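PDB 4GPS: decapping and exoribonuclease protein 1 from Kluyveromyces lactis, which removes NAD caps and N7-methylguanosine caps from the 5' end of RNA, using a divalent metal cation, and also degrades RNA as a 5'-3' exoribonuclease. Local coordinates for residues Leu60-Pro68 with His379-Asn387; Thr79-Lys87 with Gly267-Ile277. All coordinates share one frame; numbering follows the deposited sequence.

In the fold
Helix 370-393 is common to the surroundings of both contacts: in interaction 1 it packs on the N-terminal strand 60-63 and the turn after it. From another side it reaches the hairpin of interaction 2, whose centre lies about 18 Å from that of interaction 1. The link is partly polar, for K385 NZ forms a 2.7 Å salt bridge with E272 OE1 and Q382 NE2 probably bonds to the same oxygen, and partly apolar, with F377 and F381 against L269. Interaction 1 lies away from the known metal and substrate sites. Interaction 2 comes closer, with the side chain of I277 about 10 Å from that of the metal ligand E293.

Interaction 1 of 2, residues Leu60-Pro68 with His379-Asn387; sequences LVLSCKKFP and HIFQVLKQN
The H379 ring lies under F67 CB, which sits over one face, 3.5 Å from the ring centroid and only 18° off the normal, a CH-pi contact. The opposite face is covered from within its own helix by V383 CG2. P68 adds CD, which meets H379 ND1 obliquely at 3.5 Å, while C64 CB stands near the ring plane at the edge. With CG anti to the backbone N (chi1 -175°), H379 holds its ring out from the helix toward the type I turn C64-F67. Water 1 lies in the ring plane, 3.0 Å from H379 NE2, and donates to S63 O, joining the ring to the end of the strand. Were the ring cut back to an alanine, S63 O is likely to lose its water-mediated partner, and a gap would probably open between F67 CB and V383 CG2.

Further along, strand 60-63 and the helix run nearly antiparallel (158°), and the leucines on the helix side of the strand take over. L62 and V383 meet tip to tip, CD1 to CG1 at 4.0 Å, and C64 SG touches the same CG1; L410 of the neighbouring strand 409-414 also borders V383 and C64. The side chains of L60 and L62 each cross that of N387 at about a right angle, L60 CD2 coming within 3.6 Å of N387 CG. That amide is tethered: N387 ND2 bonds V383 O at 3.0 Å from above the carbonyl plane, while N387 N reaches the same oxygen from the opposite face. One N-H of ND2 is thus spent inside its own helix, and the strand meets the amide with hydrocarbon. The direct contact between the two segments is therefore mainly apolar, with water 1 bridging S63 O and H379 NE2.

Interaction 2 of 2, residues Thr79-Lys87 with Gly267-Ile277; sequences TPKLLTDCK and GSLNDEIDLLI
The peptide plane between S268 and L269 is flanked on both faces by the segment opposite. L83 CD2 lies over one face, 3.4 Å from S268 O and 3.8 Å from S268 C; T84 OG1 stands on the other side of the plane, 3.3 Å from the same oxygen. In the carbonyl plane itself T84 N donates to S268 O at 2.8 Å, nearly straight at 165°, and L83 CA adds a CA-H...O contact. The return bond, S268 N to T84 O at 2.9 Å, also lies in its carbonyl plane, making T84 and S268 an antiparallel hydrogen-bonded pair.

The T84-S268 pair lies just before the corner at D85; beyond it strand 86-95 pairs antiparallel with strand 259-268. Strand 259-268 is in turn one arm of a beta hairpin whose other arm, 273-285, carries the metal ligand D282 of this PD-(D/E)XK nuclease. At the hairpin's tip I273 O accepts from both L269 N and N270 N. A beta carbon on G267 would run into L83 CB, so the glycine lets the chains come to 4.1 Å between G267 CA and C86 CA.

With CG anti to its carbonyl carbon (chi1 -65°), L83 sends its methyls across the hairpin: CD2 meets L269 CB at 3.8 Å and L275 CG at 4.1 Å, while CD1 touches I277 CD1. S268 OG has its polar partner elsewhere, in K175 NZ, which also forms a salt bridge with D274.

Interaction 1 of 2, residues Leu60-Pro68 with His379-Asn387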
loop_
_atom_site.group_PDB
_atom_site.type_symbol
_atom_site.label_atom_id
_atom_site.label_comp_id
_atom_site.label_asym_id
_atom_site.label_seq_id
_atom_site.Cartn_x
_atom_site.Cartn_y
_atom_site.Cartn_z
ATOM N N LEU A 60 5.748 25.294 -10.033
ATOM C CA LEU A 60 4.486 25.563 -9.371
ATOM C C LEU A 60 4.541 25.319 -7.873
ATOM O O LEU A 60 5.008 24.267 -7.429
ATOM C CB LEU A 60 3.384 24.677 -9.940
ATOM C CG LEU A 60 2.242 24.583 -8.926
ATOM C CD1 LEU A 60 1.374 25.834 -9.050
ATOM C CD2 LEU A 60 1.422 23.328 -9.140
ATOM N N VAL A 61 4.092 26.300 -7.089
ATOM C CA VAL A 61 4.008 26.105 -5.647
ATOM C C VAL A 61 2.522 26.314 -5.362
ATOM O O VAL A 61 1.930 27.290 -5.812
ATOM C CB VAL A 61 4.909 27.052 -4.848
ATOM C CG1 VAL A 61 4.693 26.827 -3.357
ATOM C CG2 VAL A 61 6.373 26.726 -5.139
ATOM N N LEU A 62 1.919 25.359 -4.656
ATOM C CA LEU A 62 0.494 25.386 -4.391
ATOM C C LEU A 62 0.169 24.789 -3.038
ATOM O O LEU A 62 0.533 23.647 -2.748
ATOM C CB LEU A 62 -0.213 24.575 -5.468
ATOM C CG LEU A 62 -1.548 25.054 -6.025
ATOM C CD1 LEU A 62 -2.017 24.039 -7.052
ATOM C CD2 LEU A 62 -2.569 25.204 -4.931
ATOM N N SER A 63 -0.502 25.565 -2.196
ATOM C CA SER A 63 -0.896 25.065 -0.894
ATOM C C SER A 63 -2.109 24.141 -1.108
ATOM O O SER A 63 -3.001 24.442 -1.911
ATOM C CB SER A 63 -1.288 26.224 0.009
ATOM O OG SER A 63 -2.152 25.768 1.035
ATOM N N CYS A 64 -2.128 23.015 -0.403
ATOM C CA CYS A 64 -3.222 22.066 -0.515
ATOM C C CYS A 64 -3.753 21.785 0.862
ATOM O O CYS A 64 -4.540 20.845 1.027
ATOM C CB CYS A 64 -2.741 20.745 -1.128
ATOM S SG CYS A 64 -2.222 20.861 -2.845
ATOM N N LYS A 65 -3.329 22.587 1.848
ATOM C CA LYS A 65 -3.754 22.402 3.241
ATOM C C LYS A 65 -5.240 22.615 3.500
ATOM O O LYS A 65 -5.783 22.118 4.491
ATOM C CB LYS A 65 -2.977 23.308 4.202
ATOM C CG LYS A 65 -3.144 22.877 5.680
ATOM C CD LYS A 65 -2.426 23.809 6.679
ATOM C CE LYS A 65 -0.922 23.977 6.368
ATOM N NZ LYS A 65 -0.174 24.895 7.285
ATOM N N LYS A 66 -5.902 23.351 2.626
ATOM C CA LYS A 66 -7.309 23.589 2.825
ATOM C C LYS A 66 -8.153 22.699 1.936
ATOM O O LYS A 66 -9.219 23.091 1.485
ATOM C CB LYS A 66 -7.615 25.069 2.591
ATOM C CG LYS A 66 -7.013 25.967 3.685
ATOM C CD LYS A 66 -7.550 27.395 3.665
ATOM C CE LYS A 66 -7.050 28.162 2.449
ATOM N NZ LYS A 66 -7.428 27.520 1.141
ATOM N N PHE A 67 -7.657 21.494 1.692
ATOM C CA PHE A 67 -8.350 20.522 0.864
ATOM C C PHE A 67 -9.683 20.158 1.513
ATOM O O PHE A 67 -9.782 19.978 2.724
ATOM C CB PHE A 67 -7.481 19.263 0.668
ATOM C CG PHE A 67 -7.336 18.415 1.896
ATOM C CD1 PHE A 67 -8.198 17.347 2.127
ATOM C CD2 PHE A 67 -6.359 18.702 2.846
ATOM C CE1 PHE A 67 -8.091 16.575 3.293
ATOM C CE2 PHE A 67 -6.238 17.933 4.021
ATOM C CZ PHE A 67 -7.110 16.867 4.242
ATOM N N PRO A 68 -10.733 20.055 0.708
ATOM C CA PRO A 68 -12.075 19.713 1.211
ATOM C C PRO A 68 -12.089 18.357 1.929
ATOM O O PRO A 68 -11.717 17.336 1.337
ATOM C CB PRO A 68 -12.930 19.673 -0.057
ATOM C CG PRO A 68 -12.169 20.582 -1.038
ATOM C CD PRO A 68 -10.721 20.238 -0.755
ATOM N N HIS A 379 -8.513 14.672 -3.482
ATOM C CA HIS A 379 -7.987 16.019 -3.722
ATOM C C HIS A 379 -6.645 16.140 -4.441
ATOM O O HIS A 379 -6.629 16.657 -5.562
ATOM C CB HIS A 379 -7.904 16.834 -2.417
ATOM C CG HIS A 379 -7.477 18.259 -2.627
ATOM N ND1 HIS A 379 -8.337 19.238 -3.074
ATOM C CD2 HIS A 379 -6.271 18.861 -2.484
ATOM C CE1 HIS A 379 -7.682 20.382 -3.196
ATOM N NE2 HIS A 379 -6.428 20.180 -2.843
ATOM N N ILE A 380 -5.534 15.693 -3.834
ATOM C CA ILE A 380 -4.220 15.860 -4.490
ATOM C C ILE A 380 -4.113 15.139 -5.779
ATOM O O ILE A 380 -3.359 15.582 -6.632
ATOM C CB ILE A 380 -2.942 15.380 -3.698
ATOM C CG1 ILE A 380 -3.351 14.487 -2.563
ATOM C CG2 ILE A 380 -2.011 16.558 -3.370
ATOM C CD1 ILE A 380 -3.495 13.114 -3.041
ATOM N N PHE A 381 -4.810 14.017 -5.949
ATOM C CA PHE A 381 -4.656 13.402 -7.251
ATOM C C PHE A 381 -5.235 14.260 -8.370
ATOM O O PHE A 381 -4.665 14.318 -9.446
ATOM C CB PHE A 381 -5.172 11.965 -7.263
ATOM C CG PHE A 381 -4.124 10.976 -6.863
ATOM C CD1 PHE A 381 -3.195 10.529 -7.786
ATOM C CD2 PHE A 381 -4.032 10.529 -5.544
ATOM C CE1 PHE A 381 -2.186 9.638 -7.403
ATOM C CE2 PHE A 381 -3.043 9.658 -5.157
ATOM C CZ PHE A 381 -2.111 9.203 -6.084
ATOM N N GLN A 382 -6.319 14.975 -8.090
ATOM C CA GLN A 382 -6.921 15.843 -9.086
ATOM C C GLN A 382 -5.987 17.038 -9.251
ATOM O O GLN A 382 -5.706 17.485 -10.362
ATOM C CB GLN A 382 -8.310 16.305 -8.626
ATOM C CG GLN A 382 -9.089 17.132 -9.656
ATOM C CD GLN A 382 -9.324 16.377 -10.962
ATOM O OE1 GLN A 382 -9.396 15.154 -10.970
ATOM N NE2 GLN A 382 -9.448 17.111 -12.068
ATOM N N VAL A 383 -5.474 17.550 -8.142
ATOM C CA VAL A 383 -4.554 18.672 -8.223
ATOM C C VAL A 383 -3.295 18.255 -9.029
ATOM O O VAL A 383 -2.884 18.961 -9.966
ATOM C CB VAL A 383 -4.209 19.169 -6.793
ATOM C CG1 VAL A 383 -3.064 20.162 -6.829
ATOM C CG2 VAL A 383 -5.459 19.802 -6.156
ATOM N N LEU A 384 -2.711 17.102 -8.694
ATOM C CA LEU A 384 -1.524 16.601 -9.397
ATOM C C LEU A 384 -1.755 16.369 -10.901
ATOM O O LEU A 384 -0.898 16.695 -11.729
ATOM C CB LEU A 384 -1.031 15.291 -8.775
ATOM C CG LEU A 384 -0.370 15.395 -7.409
ATOM C CD1 LEU A 384 -0.264 14.033 -6.772
ATOM C CD2 LEU A 384 1.005 16.031 -7.557
ATOM N N LYS A 385 -2.912 15.815 -11.255
ATOM C CA LYS A 385 -3.202 15.546 -12.654
ATOM C C LYS A 385 -3.317 16.820 -13.478
ATOM O O LYS A 385 -2.651 16.966 -14.502
ATOM C CB LYS A 385 -4.480 14.736 -12.781
ATOM C CG LYS A 385 -4.682 14.220 -14.182
ATOM C CD LYS A 385 -5.587 15.104 -14.984
ATOM C CE LYS A 385 -7.027 14.874 -14.601
ATOM N NZ LYS A 385 -7.916 15.538 -15.589
ATOM N N GLN A 386 -4.163 17.741 -13.026
ATOM C CA GLN A 386 -4.370 19.011 -13.715
ATOM C C GLN A 386 -3.067 19.795 -13.882
ATOM O O GLN A 386 -2.765 20.303 -14.968
ATOM C CB GLN A 386 -5.401 19.875 -12.957
ATOM C CG GLN A 386 -6.859 19.449 -13.196
ATOM C CD GLN A 386 -7.227 19.429 -14.685
ATOM O OE1 GLN A 386 -7.469 20.480 -15.289
ATOM N NE2 GLN A 386 -7.244 18.230 -15.287
ATOM N N ASN A 387 -2.288 19.865 -12.806
ATOM C CA ASN A 387 -1.054 20.602 -12.843
ATOM C C ASN A 387 0.108 19.930 -13.579
ATOM O O ASN A 387 0.893 20.617 -14.261
ATOM C CB ASN A 387 -0.674 21.014 -11.418
ATOM C CG ASN A 387 -1.513 22.185 -10.921
ATOM O OD1 ASN A 387 -1.433 23.282 -11.462
ATOM N ND2 ASN A 387 -2.320 21.954 -9.903
HETATM O O HOH W 1 -5.095 22.821 -3.224
#

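Interaction 2 of 2, residues Thr79-Lys87 with Gly267-Ile277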
loop_
_atom_site.group_PDB
_atom_site.type_symbol
_atom_site.label_atom_id
_atom_site.label_comp_id
_atom_site.label_asym_id
_atom_site.label_seq_id
_atom_site.Cartn_x
_atom_site.Cartn_y
_atom_site.Cartn_z
ATOM N N THR A 79 -16.733 0.728 5.743
ATOM C CA THR A 79 -15.513 1.319 5.238
ATOM C C THR A 79 -15.727 1.874 3.812
ATOM O O THR A 79 -16.416 1.271 3.009
ATOM C CB THR A 79 -14.391 0.264 5.220
ATOM O OG1 THR A 79 -13.210 0.827 4.636
ATOM C CG2 THR A 79 -14.830 -0.975 4.427
ATOM N N PRO A 80 -15.168 3.055 3.511
ATOM C CA PRO A 80 -15.332 3.605 2.169
ATOM C C PRO A 80 -14.352 2.870 1.251
ATOM O O PRO A 80 -13.477 2.142 1.725
ATOM C CB PRO A 80 -14.967 5.084 2.362
ATOM C CG PRO A 80 -13.946 5.019 3.432
ATOM C CD PRO A 80 -14.590 4.062 4.412
ATOM N N LYS A 81 -14.513 3.006 -0.056
ATOM C CA LYS A 81 -13.561 2.364 -0.966
ATOM C C LYS A 81 -12.714 3.480 -1.591
ATOM O O LYS A 81 -13.242 4.533 -1.924
ATOM C CB LYS A 81 -14.291 1.553 -2.044
ATOM C CG LYS A 81 -14.544 0.100 -1.645
ATOM C CD LYS A 81 -15.157 -0.680 -2.822
ATOM C CE LYS A 81 -15.867 -1.983 -2.380
ATOM N NZ LYS A 81 -14.923 -3.059 -1.913
ATOM N N LEU A 82 -11.407 3.272 -1.714
ATOM C CA LEU A 82 -10.571 4.308 -2.298
ATOM C C LEU A 82 -10.732 4.322 -3.811
ATOM O O LEU A 82 -10.792 5.387 -4.434
ATOM C CB LEU A 82 -9.111 4.098 -1.911
ATOM C CG LEU A 82 -8.851 4.251 -0.409
ATOM C CD1 LEU A 82 -7.384 3.934 -0.105
ATOM C CD2 LEU A 82 -9.218 5.677 0.055
ATOM N N LEU A 83 -10.843 3.136 -4.394
ATOM C CA LEU A 83 -10.996 2.995 -5.844
ATOM C C LEU A 83 -12.304 2.304 -6.171
ATOM O O LEU A 83 -12.821 1.546 -5.365
ATOM C CB LEU A 83 -9.824 2.181 -6.413
ATOM C CG LEU A 83 -8.460 2.871 -6.280
ATOM C CD1 LEU A 83 -7.342 1.901 -6.647
ATOM C CD2 LEU A 83 -8.447 4.149 -7.173
ATOM N N THR A 84 -12.867 2.587 -7.335
ATOM C CA THR A 84 -14.106 1.923 -7.736
ATOM C C THR A 84 -13.796 1.017 -8.943
ATOM O O THR A 84 -12.933 1.332 -9.760
ATOM C CB THR A 84 -15.224 2.965 -8.061
ATOM O OG1 THR A 84 -14.705 3.984 -8.910
ATOM C CG2 THR A 84 -15.691 3.658 -6.799
ATOM N N ASP A 85 -14.478 -0.120 -9.038
ATOM C CA ASP A 85 -14.270 -1.080 -10.133
ATOM C C ASP A 85 -12.839 -1.560 -10.102
ATOM O O ASP A 85 -12.215 -1.772 -11.117
ATOM C CB ASP A 85 -14.560 -0.469 -11.519
ATOM C CG ASP A 85 -16.039 -0.086 -11.707
ATOM O OD1 ASP A 85 -16.925 -0.662 -11.004
ATOM O OD2 ASP A 85 -16.310 0.788 -12.573
ATOM N N CYS A 86 -12.316 -1.746 -8.912
ATOM C CA CYS A 86 -10.951 -2.170 -8.807
ATOM C C CYS A 86 -10.777 -3.649 -9.146
ATOM O O CYS A 86 -11.475 -4.486 -8.593
ATOM C CB CYS A 86 -10.466 -1.894 -7.395
ATOM S SG CYS A 86 -8.717 -1.832 -7.348
ATOM N N LYS A 87 -9.840 -3.989 -10.033
ATOM C CA LYS A 87 -9.640 -5.402 -10.357
ATOM C C LYS A 87 -8.197 -5.782 -10.640
ATOM O O LYS A 87 -7.372 -4.936 -10.995
ATOM C CB LYS A 87 -10.528 -5.809 -11.548
ATOM C CG LYS A 87 -10.461 -4.880 -12.745
ATOM C CD LYS A 87 -11.552 -5.240 -13.785
ATOM C CE LYS A 87 -11.795 -4.137 -14.831
ATOM N NZ LYS A 87 -10.527 -3.739 -15.509
ATOM N N GLY A 267 -8.006 0.552 -11.186
ATOM C CA GLY A 267 -9.156 1.069 -10.499
ATOM C C GLY A 267 -9.408 2.497 -10.873
ATOM O O GLY A 267 -8.525 3.200 -11.364
ATOM N N SER A 268 -10.631 2.931 -10.616
ATOM C CA SER A 268 -11.040 4.279 -10.959
ATOM C C SER A 268 -11.049 5.119 -9.698
ATOM O O SER A 268 -11.521 4.684 -8.641
ATOM C CB SER A 268 -12.434 4.239 -11.593
ATOM O OG SER A 268 -12.792 5.505 -12.077
ATOM N N LEU A 269 -10.502 6.318 -9.808
ATOM C CA LEU A 269 -10.450 7.221 -8.688
ATOM C C LEU A 269 -11.407 8.387 -8.944
ATOM O O LEU A 269 -12.077 8.881 -8.020
ATOM C CB LEU A 269 -8.992 7.682 -8.523
ATOM C CG LEU A 269 -8.369 9.003 -8.064
ATOM C CD1 LEU A 269 -9.320 9.969 -7.435
ATOM C CD2 LEU A 269 -7.279 8.654 -7.099
ATOM N N ASN A 270 -11.494 8.759 -10.221
ATOM C CA ASN A 270 -12.286 9.885 -10.722
ATOM C C ASN A 270 -12.957 9.629 -12.029
ATOM O O ASN A 270 -12.725 8.638 -12.686
ATOM C CB ASN A 270 -11.377 11.076 -11.050
ATOM C CG ASN A 270 -11.389 12.061 -10.006
ATOM O OD1 ASN A 270 -12.023 11.845 -8.975
ATOM N ND2 ASN A 270 -10.701 13.162 -10.215
ATOM N N ASP A 271 -13.715 10.626 -12.442
ATOM C CA ASP A 271 -14.336 10.583 -13.732
ATOM C C ASP A 271 -13.230 10.976 -14.709
ATOM O O ASP A 271 -13.398 10.866 -15.913
ATOM C CB ASP A 271 -15.488 11.574 -13.781
ATOM C CG ASP A 271 -16.806 10.942 -13.375
ATOM O OD1 ASP A 271 -17.769 11.700 -13.117
ATOM O OD2 ASP A 271 -16.883 9.687 -13.328
ATOM N N GLU A 272 -12.089 11.425 -14.182
ATOM C CA GLU A 272 -10.981 11.830 -15.049
ATOM C C GLU A 272 -9.690 11.039 -14.790
ATOM O O GLU A 272 -8.755 11.065 -15.601
ATOM C CB GLU A 272 -10.680 13.317 -14.842
ATOM C CG GLU A 272 -11.789 14.282 -15.231
ATOM C CD GLU A 272 -11.531 15.693 -14.723
ATOM O OE1 GLU A 272 -10.362 16.138 -14.711
ATOM O OE2 GLU A 272 -12.506 16.375 -14.335
ATOM N N ILE A 273 -9.669 10.299 -13.684
ATOM C CA ILE A 273 -8.472 9.597 -13.254
ATOM C C ILE A 273 -8.590 8.098 -12.911
ATOM O O ILE A 273 -9.478 7.716 -12.171
ATOM C CB ILE A 273 -7.928 10.331 -11.986
ATOM C CG1 ILE A 273 -7.540 11.760 -12.342
ATOM C CG2 ILE A 273 -6.775 9.548 -11.348
ATOM C CD1 ILE A 273 -7.309 12.634 -11.079
ATOM N N ASP A 274 -7.685 7.269 -13.446
ATOM C CA ASP A 274 -7.631 5.837 -13.127
ATOM C C ASP A 274 -6.247 5.607 -12.539
ATOM O O ASP A 274 -5.354 6.422 -12.739
ATOM C CB ASP A 274 -7.745 4.910 -14.363
ATOM C CG ASP A 274 -9.156 4.768 -14.876
ATOM O OD1 ASP A 274 -10.095 5.015 -14.101
ATOM O OD2 ASP A 274 -9.320 4.404 -16.064
ATOM N N LEU A 275 -6.075 4.480 -11.848
ATOM C CA LEU A 275 -4.798 4.102 -11.278
ATOM C C LEU A 275 -4.430 2.683 -11.729
ATOM O O LEU A 275 -5.279 1.790 -11.713
ATOM C CB LEU A 275 -4.864 4.104 -9.753
ATOM C CG LEU A 275 -4.953 5.382 -8.939
ATOM C CD1 LEU A 275 -4.396 5.057 -7.535
ATOM C CD2 LEU A 275 -4.171 6.513 -9.596
ATOM N N LEU A 276 -3.182 2.469 -12.147
ATOM C CA LEU A 276 -2.724 1.128 -12.531
ATOM C C LEU A 276 -1.581 0.950 -11.527
ATOM O O LEU A 276 -0.553 1.598 -11.631
ATOM C CB LEU A 276 -2.198 1.107 -13.961
ATOM C CG LEU A 276 -1.655 -0.251 -14.374
ATOM C CD1 LEU A 276 -2.776 -1.256 -14.532
ATOM C CD2 LEU A 276 -0.938 -0.101 -15.691
ATOM N N ILE A 277 -1.786 0.056 -10.573
ATOM C CA ILE A 277 -0.894 -0.173 -9.470
ATOM C C ILE A 277 -0.279 -1.554 -9.411
ATOM O O ILE A 277 -0.948 -2.564 -9.708
ATOM C CB ILE A 277 -1.695 0.046 -8.146
ATOM C CG1 ILE A 277 -2.051 1.508 -7.995
ATOM C CG2 ILE A 277 -0.938 -0.427 -6.945
ATOM C CD1 ILE A 277 -3.161 1.720 -6.956
HETATM O O HOH W 2 -14.506 6.432 -9.397
#